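Local coordinates for protein phospho-2-dehydro-3-deoxyheptonate aldolase (Francisella tularensis, PDB 3TQK) that probably catalyses the stereospecific condensation of phosphoenolpyruvate with D-erythrose 4-phosphate to DAHP, the first step of the pathway to chorismate and the aromatic amino acids, at residues V53-C58 with I298-V303; L85-V90 with P136-F141. All coordinates share one frame; numbering follows the deposited sequence.

Interaction 1: V53-C58 with I298-V303; sequences VVVGPC and IESNLV. With MN (manganese (II) ion), chain B.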
ATOM      1  N   VAL A  53     -13.284  19.464  12.148  1.00 23.20           N
ATOM      2  CA  VAL A  53     -12.546  20.192  11.124  1.00 23.87           C
ATOM      3  C   VAL A  53     -11.069  19.924  11.303  1.00 23.05           C
ATOM      4  O   VAL A  53     -10.477  20.313  12.320  1.00 23.17           O
ATOM      5  CB  VAL A  53     -12.822  21.710  11.184  1.00 25.58           C
ATOM      6  CG1 VAL A  53     -11.995  22.448  10.149  1.00 26.50           C
ATOM      7  CG2 VAL A  53     -14.312  21.990  10.968  1.00 26.07           C
ATOM      8  N   VAL A  54     -10.502  19.221  10.325  1.00 22.49           N
ATOM      9  CA  VAL A  54      -9.087  18.888  10.291  1.00 21.56           C
ATOM     10  C   VAL A  54      -8.448  19.903   9.370  1.00 23.09           C
ATOM     11  O   VAL A  54      -8.630  19.855   8.156  1.00 23.04           O
ATOM     12  CB  VAL A  54      -8.843  17.477   9.752  1.00 20.89           C
ATOM     13  CG1 VAL A  54      -7.322  17.210   9.594  1.00 18.69           C
ATOM     14  CG2 VAL A  54      -9.501  16.448  10.658  1.00 18.28           C
ATOM     15  N   VAL A  55      -7.708  20.834   9.962  1.00 23.96           N
ATOM     16  CA  VAL A  55      -7.301  22.020   9.260  1.00 25.51           C
ATOM     17  C   VAL A  55      -5.841  22.307   9.546  1.00 26.13           C
ATOM     18  O   VAL A  55      -5.396  22.262  10.687  1.00 25.61           O
ATOM     19  CB  VAL A  55      -8.184  23.232   9.666  1.00 26.88           C
ATOM     20  CG1 VAL A  55      -8.065  23.514  11.152  1.00 26.52           C
ATOM     21  CG2 VAL A  55      -7.805  24.459   8.868  1.00 27.09           C
ATOM     22  N   GLY A  56      -5.087  22.594   8.499  1.00 27.36           N
ATOM     23  CA  GLY A  56      -3.697  22.963   8.667  1.00 28.30           C
ATOM     24  C   GLY A  56      -2.950  22.908   7.361  1.00 29.23           C
ATOM     25  O   GLY A  56      -3.567  22.774   6.304  1.00 29.14           O
ATOM     26  N   PRO A  57      -1.617  23.038   7.425  1.00 30.25           N
ATOM     27  CA  PRO A  57      -0.745  23.015   6.251  1.00 31.56           C
ATOM     28  C   PRO A  57      -0.821  21.704   5.482  1.00 30.91           C
ATOM     29  O   PRO A  57      -1.083  20.655   6.076  1.00 29.16           O
ATOM     30  CB  PRO A  57       0.646  23.184   6.857  1.00 31.88           C
ATOM     31  CG  PRO A  57       0.412  23.898   8.139  1.00 31.82           C
ATOM     32  CD  PRO A  57      -0.868  23.356   8.654  1.00 30.36           C
ATOM     33  N   CYS A  58      -0.586  21.766   4.173  1.00 32.47           N
ATOM     34  CA  CYS A  58      -0.550  20.554   3.350  1.00 32.17           C
ATOM     35  C   CYS A  58       0.408  19.551   3.986  1.00 31.18           C
ATOM     36  O   CYS A  58       0.036  18.408   4.246  1.00 29.95           O
ATOM     37  CB  CYS A  58      -0.123  20.868   1.908  1.00 33.52           C
ATOM     38  SG  CYS A  58       0.188  19.372   0.896  1.00 33.48           S
ATOM     39  N   ILE A 298      -9.499  20.973   5.515  1.00 29.13           N
ATOM     40  CA  ILE A 298      -9.112  22.204   4.848  1.00 30.62           C
ATOM     41  C   ILE A 298      -7.596  22.289   4.864  1.00 31.03           C
ATOM     42  O   ILE A 298      -6.973  22.012   5.887  1.00 29.67           O
ATOM     43  CB  ILE A 298      -9.640  23.424   5.604  1.00 31.57           C
ATOM     44  CG1 ILE A 298     -11.163  23.412   5.658  1.00 31.29           C
ATOM     45  CG2 ILE A 298      -9.115  24.720   4.970  1.00 32.78           C
ATOM     46  CD1 ILE A 298     -11.716  24.406   6.650  1.00 31.45           C
ATOM     47  N   GLU A 299      -7.002  22.655   3.731  1.00 32.78           N
ATOM     48  CA  GLU A 299      -5.556  22.870   3.656  1.00 33.49           C
ATOM     49  C   GLU A 299      -5.293  24.362   3.801  1.00 34.93           C
ATOM     50  O   GLU A 299      -5.711  25.164   2.969  1.00 36.30           O
ATOM     51  CB  GLU A 299      -4.954  22.280   2.364  1.00 34.33           C
ATOM     52  CG  GLU A 299      -4.702  20.763   2.463  1.00 33.88           C
ATOM     53  CD  GLU A 299      -3.979  20.161   1.254  1.00 35.75           C
ATOM     54  OE1 GLU A 299      -4.329  20.482   0.093  1.00 37.13           O
ATOM     55  OE2 GLU A 299      -3.066  19.334   1.476  1.00 35.53           O
ATOM     56  N   SER A 300      -4.631  24.720   4.897  1.00 34.76           N
ATOM     57  CA  SER A 300      -4.541  26.102   5.348  1.00 36.51           C
ATOM     58  C   SER A 300      -3.143  26.413   5.876  1.00 37.29           C
ATOM     59  O   SER A 300      -2.488  25.546   6.454  1.00 36.08           O
ATOM     60  CB  SER A 300      -5.579  26.323   6.458  1.00 36.19           C
ATOM     61  OG  SER A 300      -5.338  27.511   7.196  1.00 35.62           O
ATOM     62  N   ASN A 301      -2.693  27.650   5.697  1.00 39.60           N
ATOM     63  CA  ASN A 301      -1.377  28.068   6.216  1.00 40.67           C
ATOM     64  C   ASN A 301      -1.382  29.566   6.532  1.00 42.88           C
ATOM     65  O   ASN A 301      -2.424  30.211   6.458  1.00 43.33           O
ATOM     66  CB  ASN A 301      -0.261  27.712   5.211  1.00 41.04           C
ATOM     67  CG  ASN A 301       1.032  27.218   5.890  1.00 41.30           C
ATOM     68  OD1 ASN A 301       1.438  27.705   6.955  1.00 41.20           O
ATOM     69  ND2 ASN A 301       1.689  26.252   5.251  1.00 41.41           N
ATOM     70  N   LEU A 302      -0.218  30.104   6.887  1.00 44.36           N
ATOM     71  CA  LEU A 302      -0.082  31.514   7.243  1.00 46.95           C
ATOM     72  C   LEU A 302      -0.171  32.410   6.012  1.00 49.56           C
ATOM     73  O   LEU A 302      -0.906  33.400   6.014  1.00 51.26           O
ATOM     74  CB  LEU A 302       1.245  31.752   7.970  1.00 47.44           C
ATOM     75  CG  LEU A 302       1.386  31.042   9.319  1.00 45.52           C
ATOM     76  CD1 LEU A 302       2.836  31.064   9.809  1.00 44.94           C
ATOM     77  CD2 LEU A 302       0.449  31.674  10.347  1.00 45.17           C
ATOM     78  N   VAL A 303       0.585  32.062   4.972  1.00 50.40           N
ATOM     79  CA  VAL A 303       0.539  32.770   3.683  1.00 52.74           C
ATOM     80  C   VAL A 303      -0.123  31.857   2.651  1.00 51.83           C
ATOM     81  O   VAL A 303       0.077  30.638   2.674  1.00 49.97           O
ATOM     82  CB  VAL A 303       1.958  33.182   3.215  1.00 54.61           C
ATOM     83  CG1 VAL A 303       1.915  33.884   1.845  1.00 56.75           C
ATOM     84  CG2 VAL A 303       2.627  34.065   4.262  1.00 55.21           C
TER
HETATM   85 MN    MN B1001      -1.967  18.111   0.285  1.00 38.04          MN
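Cys58 and Glu299 meet at the manganese ion, each giving it one ligand atom. Glu299 OE2 lies 2.0 Å from the metal, whereas OE1 of the same carboxylate is 3.4 Å from it, so the coordination is through one oxygen. Cys58 SG binds at 2.6 Å; its torsion (SG anti to the backbone N, chi1 171°) carries the sulfur to the metal beside the glutamate. His266 and Asp322 supply further ligands, and Ser265 hydrogen-bonds Glu299 OE1, a second-shell contact consistent with fixing the rotation of the carboxylate.

Behind the ligands, the ends of strands 51-56 and 293-299 run parallel, with Val55 bridged to Ile298 and Gly56 to Glu299. Two backbone bonds, Ile298 N to Val54 O (3.0 Å) and Gly56 N to Ile298 O (3.3 Å), hold this register. Ser300 N then reaches Gly56 O at 2.6 Å with a nearly straight N-H...O angle (174°), although the nitrogen stands well above the carbonyl plane. Gly56 has a nearly fully extended backbone that a side chain would not tolerate, because a CB would be jammed against the preceding carbonyl oxygen.

On the face of the sheet away from the metal, Val55 CG2 packs against Ser300 CB (3.8 Å) and Ile298 CB, and Val53 CG1 touches Ile298 CD1 at 4.0 Å. Helices 63-80 and 327-344 cover this face. Ser300 OG turns to Tyr69 and Thr330.

The first and last strands of the TIM barrel are thus joined directly beneath the metal. The sulfur and carboxylate ligands brought together by this junction would, with Asp322, favour a divalent cation.

Interaction 2: L85-V90 with P136-F141; sequences LIIMRV and PCATEF
Strands 84-89 and 137-140 are consecutive parallel strands of the TIM barrel, connected through helix 116-132 in a beta-alpha-beta unit. Met88, here selenomethionine, pairs with Cys137, and Arg89 with Ala138; the strand axes approach to 4.5 Å and cross at -44°, a strong twist between neighbours. The ladder is laid down by Met88 N to Pro136 O, Ala138 N to Met88 O and Val90 N to Ala138 O, all 2.8 Å long.

Past the end of strand 84-89 a side chain takes over. Thr139 OG1, anti to its backbone N (chi1 -158°), donates to Val90 O at 2.8 Å, with a C=O...O angle of 145°, and ties the first residue beyond the strand to its neighbour.

Toward the barrel interior, on the face carrying Arg89 and Ala138, Ile87 does most of the apolar packing. Its CG2 lies 3.6 Å from both Cys137 C and Ala138 N, against the peptide joining them, and 3.8 Å from Ala138 CB. The methyl of Ala138 makes the small counterpart to this branch. On the opposite face Val90 CG2 meets Cys137 SG at 3.8 Å, and both side chains also touch Leu130 of helix 116-132, the connecting helix of the unit. At the start of the pairing, Pro136 CG comes to 3.5 Å from Ile86 O, bringing the ring's CH groups against a carbonyl oxygen.

The touching residues are buried, and the carbonyls of Pro136, Met88, Ala138 and Val90 each accept a hydrogen bond across the contact, so these polar atoms are satisfied within it. The threonine hydroxyl continues that pairing by side chain where the strand has already ended.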
ATOM      1  N   LEU A  85     -15.362  20.876  16.248  1.00 26.24           N
ATOM      2  CA  LEU A  85     -14.158  20.323  16.868  1.00 24.92           C
ATOM      3  C   LEU A  85     -12.994  20.556  15.908  1.00 24.91           C
ATOM      4  O   LEU A  85     -12.973  19.994  14.810  1.00 24.61           O
ATOM      5  CB  LEU A  85     -14.310  18.833  17.165  1.00 23.37           C
ATOM      6  CG  LEU A  85     -13.097  18.150  17.816  1.00 22.14           C
ATOM      7  CD1 LEU A  85     -12.769  18.760  19.189  1.00 22.40           C
ATOM      8  CD2 LEU A  85     -13.311  16.642  17.943  1.00 19.49           C
ATOM      9  N   ILE A  86     -12.050  21.408  16.316  1.00 25.54           N
ATOM     10  CA  ILE A  86     -10.893  21.751  15.501  1.00 25.37           C
ATOM     11  C   ILE A  86      -9.761  20.810  15.838  1.00 24.61           C
ATOM     12  O   ILE A  86      -9.408  20.644  17.013  1.00 24.63           O
ATOM     13  CB  ILE A  86     -10.431  23.210  15.713  1.00 26.71           C
ATOM     14  CG1 ILE A  86     -11.461  24.179  15.125  1.00 27.41           C
ATOM     15  CG2 ILE A  86      -9.090  23.445  15.037  1.00 25.50           C
ATOM     16  CD1 ILE A  86     -11.307  25.593  15.577  1.00 26.03           C
ATOM     17  N   ILE A  87      -9.230  20.168  14.800  1.00 23.81           N
ATOM     18  CA  ILE A  87      -8.093  19.269  14.920  1.00 22.55           C
ATOM     19  C   ILE A  87      -7.032  19.760  13.959  1.00 22.88           C
ATOM     20  O   ILE A  87      -7.306  19.942  12.778  1.00 22.86           O
ATOM     21  CB  ILE A  87      -8.454  17.827  14.537  1.00 21.26           C
ATOM     22  CG1 ILE A  87      -9.573  17.301  15.444  1.00 20.47           C
ATOM     23  CG2 ILE A  87      -7.200  16.933  14.636  1.00 19.75           C
ATOM     24  CD1 ILE A  87     -10.030  15.914  15.088  1.00 18.09           C
HETATM   25  N   MSE A  88      -5.831  20.001  14.456  1.00 23.52           N
HETATM   26  CA  MSE A  88      -4.802  20.526  13.580  1.00 24.71           C
HETATM   27  C   MSE A  88      -4.115  19.461  12.755  1.00 23.43           C
HETATM   28  O   MSE A  88      -3.663  18.446  13.274  1.00 21.99           O
HETATM   29  CB  MSE A  88      -3.710  21.263  14.308  1.00 26.18           C
HETATM   30  CG  MSE A  88      -2.658  21.692  13.279  1.00 29.27           C
HETATM   31 SE   MSE A  88      -1.664  23.083  13.914  1.00 36.48          SE
HETATM   32  CE  MSE A  88      -0.147  23.142  12.655  1.00 31.66           C
ATOM     33  N   ARG A  89      -3.988  19.769  11.474  1.00 23.89           N
ATOM     34  CA  ARG A  89      -3.379  18.896  10.494  1.00 23.95           C
ATOM     35  C   ARG A  89      -1.862  19.008  10.605  1.00 24.20           C
ATOM     36  O   ARG A  89      -1.284  20.084  10.389  1.00 25.65           O
ATOM     37  CB  ARG A  89      -3.875  19.332   9.116  1.00 24.78           C
ATOM     38  CG  ARG A  89      -3.454  18.496   7.954  1.00 25.40           C
ATOM     39  CD  ARG A  89      -3.729  19.247   6.646  1.00 27.53           C
ATOM     40  NE  ARG A  89      -2.932  18.632   5.599  1.00 29.37           N
ATOM     41  CZ  ARG A  89      -3.315  17.596   4.863  1.00 29.35           C
ATOM     42  NH1 ARG A  89      -4.525  17.078   4.998  1.00 28.73           N
ATOM     43  NH2 ARG A  89      -2.479  17.087   3.962  1.00 31.72           N
ATOM     44  N   VAL A  90      -1.218  17.906  10.967  1.00 23.32           N
ATOM     45  CA  VAL A  90       0.231  17.879  11.121  1.00 24.13           C
ATOM     46  C   VAL A  90       0.784  16.728  10.285  1.00 24.57           C
ATOM     47  O   VAL A  90       1.062  15.642  10.811  1.00 23.42           O
ATOM     48  CB  VAL A  90       0.641  17.727  12.613  1.00 24.01           C
ATOM     49  CG1 VAL A  90       2.094  18.113  12.804  1.00 23.71           C
ATOM     50  CG2 VAL A  90      -0.251  18.575  13.518  1.00 23.77           C
ATOM     51  N   PRO A 136      -5.716  19.268  19.609  1.00 24.63           N
ATOM     52  CA  PRO A 136      -5.676  17.928  19.038  1.00 23.15           C
ATOM     53  C   PRO A 136      -5.016  17.953  17.672  1.00 22.81           C
ATOM     54  O   PRO A 136      -5.171  18.941  16.935  1.00 23.19           O
ATOM     55  CB  PRO A 136      -7.147  17.545  18.883  1.00 22.78           C
ATOM     56  CG  PRO A 136      -7.948  18.637  19.498  1.00 23.40           C
ATOM     57  CD  PRO A 136      -7.081  19.814  19.694  1.00 24.92           C
ATOM     58  N   CYS A 137      -4.333  16.859  17.334  1.00 21.79           N
ATOM     59  CA  CYS A 137      -3.574  16.751  16.093  1.00 21.35           C
ATOM     60  C   CYS A 137      -3.961  15.556  15.221  1.00 20.45           C
ATOM     61  O   CYS A 137      -4.300  14.492  15.736  1.00 19.71           O
ATOM     62  CB  CYS A 137      -2.090  16.640  16.435  1.00 21.74           C
ATOM     63  SG  CYS A 137      -1.420  18.127  17.124  1.00 21.79           S
ATOM     64  N   ALA A 138      -3.849  15.756  13.902  1.00 20.61           N
ATOM     65  CA  ALA A 138      -4.096  14.757  12.868  1.00 20.18           C
ATOM     66  C   ALA A 138      -2.829  14.492  12.049  1.00 20.89           C
ATOM     67  O   ALA A 138      -2.063  15.407  11.783  1.00 21.35           O
ATOM     68  CB  ALA A 138      -5.199  15.258  11.926  1.00 20.14           C
ATOM     69  N   THR A 139      -2.617  13.251  11.625  1.00 21.43           N
ATOM     70  CA  THR A 139      -1.520  12.947  10.702  1.00 22.93           C
ATOM     71  C   THR A 139      -1.883  11.756   9.843  1.00 23.21           C
ATOM     72  O   THR A 139      -2.870  11.084  10.115  1.00 23.24           O
ATOM     73  CB  THR A 139      -0.217  12.678  11.455  1.00 23.03           C
ATOM     74  OG1 THR A 139       0.893  12.902  10.575  1.00 24.51           O
ATOM     75  CG2 THR A 139      -0.188  11.262  11.991  1.00 22.89           C
ATOM     76  N   GLU A 140      -1.125  11.509   8.781  1.00 24.57           N
ATOM     77  CA  GLU A 140      -1.318  10.286   8.004  1.00 25.15           C
ATOM     78  C   GLU A 140      -0.428   9.186   8.544  1.00 24.95           C
ATOM     79  O   GLU A 140       0.767   9.397   8.769  1.00 25.57           O
ATOM     80  CB  GLU A 140      -1.043  10.474   6.521  1.00 26.46           C
ATOM     81  CG  GLU A 140      -1.465   9.246   5.702  1.00 28.02           C
ATOM     82  CD  GLU A 140      -1.172   9.359   4.224  1.00 31.34           C
ATOM     83  OE1 GLU A 140      -1.136  10.494   3.700  1.00 33.74           O
ATOM     84  OE2 GLU A 140      -1.002   8.292   3.578  1.00 33.41           O
ATOM     85  N   PHE A 141      -1.029   8.020   8.775  1.00 24.50           N
ATOM     86  CA  PHE A 141      -0.293   6.852   9.194  1.00 24.07           C
ATOM     87  C   PHE A 141       0.203   6.141   7.928  1.00 24.41           C
ATOM     88  O   PHE A 141      -0.587   5.615   7.145  1.00 24.40           O
ATOM     89  CB  PHE A 141      -1.178   5.961  10.059  1.00 24.02           C
ATOM     90  CG  PHE A 141      -1.484   6.547  11.427  1.00 23.19           C
ATOM     91  CD1 PHE A 141      -0.480   6.710  12.363  1.00 24.30           C
ATOM     92  CD2 PHE A 141      -2.768   6.935  11.770  1.00 23.16           C
ATOM     93  CE1 PHE A 141      -0.744   7.245  13.619  1.00 23.72           C
ATOM     94  CE2 PHE A 141      -3.034   7.458  13.027  1.00 23.41           C
ATOM     95  CZ  PHE A 141      -2.020   7.608  13.951  1.00 23.77           C
TER

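Interactions 1 and 2 belong to one closed barrel sheet and share the border between strands 51-56 and 84-89, where Val53 N lies 2.7 Å from Leu85 O and Val53 O 2.8 Å from Ile87 N. Their centres are 10 Å apart, and 85-90 with 136-141 is nested in the chain between 53-58 and 298-303. Inside the barrel Val54 CG1 packs 3.7 Å from Ala138 CB. Arg89 carries interaction 2 into the metal site: its NE bonds Pro57 O at 2.8 Å and its NH2 bonds Cys58 O at 2.9 Å. Those two bonds are consistent with the guanidinium steadying the backbone that presents the cysteine ligand; its NH2 ends 3.9 Å from the manganese.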